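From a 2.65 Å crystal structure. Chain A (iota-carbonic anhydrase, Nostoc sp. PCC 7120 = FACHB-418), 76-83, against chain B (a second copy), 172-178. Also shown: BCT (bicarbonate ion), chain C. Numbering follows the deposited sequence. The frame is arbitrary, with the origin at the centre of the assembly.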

ATOM      1  N   PHE A  76      -3.760  18.584  -8.281  1.00 45.03           N
ATOM      2  CA  PHE A  76      -4.693  19.614  -7.834  1.00 48.44           C
ATOM      3  C   PHE A  76      -5.327  20.237  -9.068  1.00 47.99           C
ATOM      4  O   PHE A  76      -4.642  20.911  -9.845  1.00 49.84           O
ATOM      5  CB  PHE A  76      -3.970  20.669  -6.992  1.00 49.43           C
ATOM      6  CG  PHE A  76      -4.895  21.658  -6.299  1.00 54.09           C
ATOM      7  CD1 PHE A  76      -6.266  21.438  -6.225  1.00 55.48           C
ATOM      8  CD2 PHE A  76      -4.389  22.818  -5.731  1.00 50.71           C
ATOM      9  CE1 PHE A  76      -7.101  22.365  -5.582  1.00 54.90           C
ATOM     10  CE2 PHE A  76      -5.220  23.736  -5.101  1.00 50.01           C
ATOM     11  CZ  PHE A  76      -6.565  23.512  -5.024  1.00 47.19           C
ATOM     12  N   LYS A  77      -6.616  19.980  -9.272  1.00 48.53           N
ATOM     13  CA  LYS A  77      -7.384  20.640 -10.329  1.00 43.94           C
ATOM     14  C   LYS A  77      -8.471  21.432  -9.618  1.00 51.88           C
ATOM     15  O   LYS A  77      -9.468  20.849  -9.147  1.00 49.80           O
ATOM     16  CB  LYS A  77      -7.970  19.657 -11.337  1.00 41.54           C
ATOM     17  CG  LYS A  77      -8.771  20.341 -12.445  1.00 52.37           C
ATOM     18  CD  LYS A  77     -10.212  20.505 -12.045  1.00 53.33           C
ATOM     19  CE  LYS A  77     -10.918  21.540 -12.823  1.00 49.05           C
ATOM     20  NZ  LYS A  77     -12.388  21.383 -12.640  1.00 48.68           N
ATOM     21  N   PRO A  78      -8.315  22.748  -9.498  1.00 51.06           N
ATOM     22  CA  PRO A  78      -9.244  23.543  -8.691  1.00 52.99           C
ATOM     23  C   PRO A  78     -10.522  23.862  -9.453  1.00 53.21           C
ATOM     24  O   PRO A  78     -10.595  23.741 -10.675  1.00 52.71           O
ATOM     25  CB  PRO A  78      -8.440  24.816  -8.389  1.00 56.92           C
ATOM     26  CG  PRO A  78      -7.001  24.470  -8.749  1.00 53.09           C
ATOM     27  CD  PRO A  78      -7.130  23.529  -9.889  1.00 48.58           C
ATOM     28  N   THR A  79     -11.547  24.268  -8.697  1.00 55.06           N
ATOM     29  CA  THR A  79     -12.874  24.462  -9.284  1.00 58.02           C
ATOM     30  C   THR A  79     -12.833  25.364 -10.516  1.00 58.74           C
ATOM     31  O   THR A  79     -13.388  25.022 -11.569  1.00 59.98           O
ATOM     32  CB  THR A  79     -13.833  25.048  -8.252  1.00 54.22           C
ATOM     33  OG1 THR A  79     -13.633  24.408  -6.987  1.00 62.76           O
ATOM     34  CG2 THR A  79     -15.251  24.839  -8.697  1.00 51.00           C
ATOM     35  N   LEU A  80     -12.158  26.517 -10.408  1.00 58.80           N
ATOM     36  CA  LEU A  80     -12.310  27.591 -11.384  1.00 63.84           C
ATOM     37  C   LEU A  80     -11.002  27.957 -12.089  1.00 66.86           C
ATOM     38  O   LEU A  80     -10.868  29.079 -12.594  1.00 70.34           O
ATOM     39  CB  LEU A  80     -12.929  28.815 -10.701  1.00 64.32           C
ATOM     40  CG  LEU A  80     -14.226  28.494  -9.943  1.00 59.04           C
ATOM     41  CD1 LEU A  80     -14.615  29.569  -8.924  1.00 47.22           C
ATOM     42  CD2 LEU A  80     -15.353  28.238 -10.914  1.00 57.41           C
ATOM     43  N   ALA A  81     -10.041  27.038 -12.149  1.00 63.71           N
ATOM     44  CA  ALA A  81      -8.808  27.271 -12.889  1.00 60.65           C
ATOM     45  C   ALA A  81      -9.066  27.147 -14.386  1.00 62.07           C
ATOM     46  O   ALA A  81      -9.912  26.365 -14.822  1.00 65.59           O
ATOM     47  CB  ALA A  81      -7.730  26.278 -12.454  1.00 54.56           C
ATOM     48  N   ILE A  82      -8.318  27.915 -15.178  1.00 62.06           N
ATOM     49  CA  ILE A  82      -8.603  28.047 -16.602  1.00 63.53           C
ATOM     50  C   ILE A  82      -7.505  27.356 -17.403  1.00 67.09           C
ATOM     51  O   ILE A  82      -6.379  27.174 -16.932  1.00 64.48           O
ATOM     52  CB  ILE A  82      -8.762  29.526 -17.015  1.00 72.85           C
ATOM     53  CG1 ILE A  82      -9.634  30.248 -16.002  1.00 69.30           C
ATOM     54  CG2 ILE A  82      -9.469  29.662 -18.353  1.00 70.84           C
ATOM     55  CD1 ILE A  82     -10.987  29.657 -15.902  1.00 65.75           C
ATOM     56  N   SER A  83      -7.837  27.040 -18.664  1.00 67.89           N
ATOM     57  CA  SER A  83      -7.221  25.963 -19.448  1.00 64.28           C
ATOM     58  C   SER A  83      -5.701  25.980 -19.549  1.00 76.96           C
ATOM     59  O   SER A  83      -5.106  24.893 -19.495  1.00 92.68           O
ATOM     60  CB  SER A  83      -7.812  25.943 -20.865  1.00 72.42           C
TER
HETATM   61  C   BCT C 301     -11.578  24.854  -4.841  1.00 65.80           C
HETATM   62  O1  BCT C 301     -11.356  24.483  -3.664  1.00 68.16           O
HETATM   63  O2  BCT C 301     -11.157  24.155  -5.787  1.00 61.28           O
HETATM   64  O3  BCT C 301     -12.221  25.913  -5.076  1.00 65.35           O
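Chain B (172-178) SSLPYEQ

Chain B leaves its strand at S173(B) and runs on as an extended loop past the type I turn that P78(A) to A81(A) make after the strand of chain A. CA of L80(A) and CA of Y176(B), 5.7 Å apart, are the closest such pair, and the contact centres on that tyrosine. With its CA-to-CB bond toward chain A and chi1 t, Y176(B) lays its ring beside the turn, offering a broad face. L80(A), m and t, sets CD2 over this face, 3.5 Å from the ring centroid and 11° off the normal: a CH-pi contact. I82(A) starts out sideways, but its m, m conformation brings CD1 to 3.3 Å from CD2 of Y176(B). O of L80(A) lies 3.4 Å from CD2 of Y176(B).

At the strand ends the contact is polar. The CA-to-CB bond of K77(A) is directed toward chain B, and its long side chain, t, m, t, t, carries NZ to 3.5 Å from OG of S173(B), a short hydroxyl with chi1 p. The O atom of water 1 links them, accepting from NZ of K77(A) (2.5 Å) and OG of S173(B) (2.9 Å) and donating to O of L174(B) (2.9 Å). T79(A), chi1 m, holds OG1 beside its own N, so both donate to bicarbonate O2 (OG1 2.8 Å, N 2.9 Å).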

ATOM      1  N   SER B 172     -14.708  13.216 -13.544  1.00 51.16           N
ATOM      2  CA  SER B 172     -14.618  13.908 -14.823  1.00 51.92           C
ATOM      3  C   SER B 172     -15.370  15.233 -14.755  1.00 54.74           C
ATOM      4  O   SER B 172     -16.463  15.312 -14.177  1.00 54.24           O
ATOM      5  CB  SER B 172     -15.169  13.058 -15.937  1.00 50.39           C
ATOM      6  OG  SER B 172     -14.544  13.393 -17.151  1.00 52.47           O
ATOM      7  N   SER B 173     -14.784  16.282 -15.325  1.00 48.08           N
ATOM      8  CA  SER B 173     -15.480  17.559 -15.334  1.00 55.27           C
ATOM      9  C   SER B 173     -15.200  18.348 -16.608  1.00 56.76           C
ATOM     10  O   SER B 173     -14.159  18.193 -17.259  1.00 55.81           O
ATOM     11  CB  SER B 173     -15.155  18.384 -14.078  1.00 46.44           C
ATOM     12  OG  SER B 173     -13.799  18.325 -13.743  1.00 48.81           O
ATOM     13  N   LEU B 174     -16.195  19.147 -16.985  1.00 51.58           N
ATOM     14  CA  LEU B 174     -16.063  20.047 -18.117  1.00 51.31           C
ATOM     15  C   LEU B 174     -15.118  21.180 -17.738  1.00 55.79           C
ATOM     16  O   LEU B 174     -15.265  21.767 -16.656  1.00 58.88           O
ATOM     17  CB  LEU B 174     -17.428  20.620 -18.519  1.00 55.22           C
ATOM     18  CG  LEU B 174     -18.388  19.752 -19.344  1.00 60.65           C
ATOM     19  CD1 LEU B 174     -19.646  20.538 -19.677  1.00 51.07           C
ATOM     20  CD2 LEU B 174     -17.731  19.157 -20.611  1.00 45.43           C
ATOM     21  N   PRO B 175     -14.155  21.521 -18.591  1.00 57.26           N
ATOM     22  CA  PRO B 175     -13.196  22.573 -18.234  1.00 54.70           C
ATOM     23  C   PRO B 175     -13.913  23.878 -17.929  1.00 57.48           C
ATOM     24  O   PRO B 175     -14.804  24.303 -18.669  1.00 57.41           O
ATOM     25  CB  PRO B 175     -12.317  22.685 -19.486  1.00 51.48           C
ATOM     26  CG  PRO B 175     -12.532  21.395 -20.244  1.00 51.82           C
ATOM     27  CD  PRO B 175     -13.934  20.981 -19.945  1.00 51.80           C
ATOM     28  N   TYR B 176     -13.531  24.509 -16.819  1.00 59.86           N
ATOM     29  CA  TYR B 176     -14.122  25.794 -16.478  1.00 64.16           C
ATOM     30  C   TYR B 176     -13.750  26.863 -17.505  1.00 67.20           C
ATOM     31  O   TYR B 176     -12.603  26.950 -17.951  1.00 66.32           O
ATOM     32  CB  TYR B 176     -13.683  26.246 -15.094  1.00 63.14           C
ATOM     33  CG  TYR B 176     -14.409  27.500 -14.700  1.00 69.11           C
ATOM     34  CD1 TYR B 176     -15.799  27.551 -14.755  1.00 63.36           C
ATOM     35  CD2 TYR B 176     -13.718  28.643 -14.317  1.00 69.53           C
ATOM     36  CE1 TYR B 176     -16.484  28.690 -14.407  1.00 65.11           C
ATOM     37  CE2 TYR B 176     -14.396  29.803 -13.971  1.00 72.23           C
ATOM     38  CZ  TYR B 176     -15.785  29.818 -14.018  1.00 74.60           C
ATOM     39  OH  TYR B 176     -16.489  30.955 -13.675  1.00 77.13           O
ATOM     40  N   GLU B 177     -14.733  27.683 -17.877  1.00 71.14           N
ATOM     41  CA  GLU B 177     -14.524  28.804 -18.787  1.00 71.73           C
ATOM     42  C   GLU B 177     -15.215  30.037 -18.225  1.00 69.27           C
ATOM     43  O   GLU B 177     -16.383  29.960 -17.829  1.00 72.77           O
ATOM     44  CB  GLU B 177     -15.059  28.499 -20.196  1.00 70.90           C
ATOM     45  N   GLN B 178     -14.480  31.152 -18.174  1.00 69.45           N
ATOM     46  CA  GLN B 178     -15.001  32.515 -17.947  1.00 77.40           C
ATOM     47  C   GLN B 178     -16.463  32.637 -17.506  1.00 80.74           C
ATOM     48  O   GLN B 178     -17.376  32.588 -18.335  1.00 75.69           O
ATOM     49  CB  GLN B 178     -14.824  33.344 -19.222  1.00 74.89           C
TER
HETATM   50  O   HOH W   1     -13.055  20.878 -14.978  1.00 44.93           O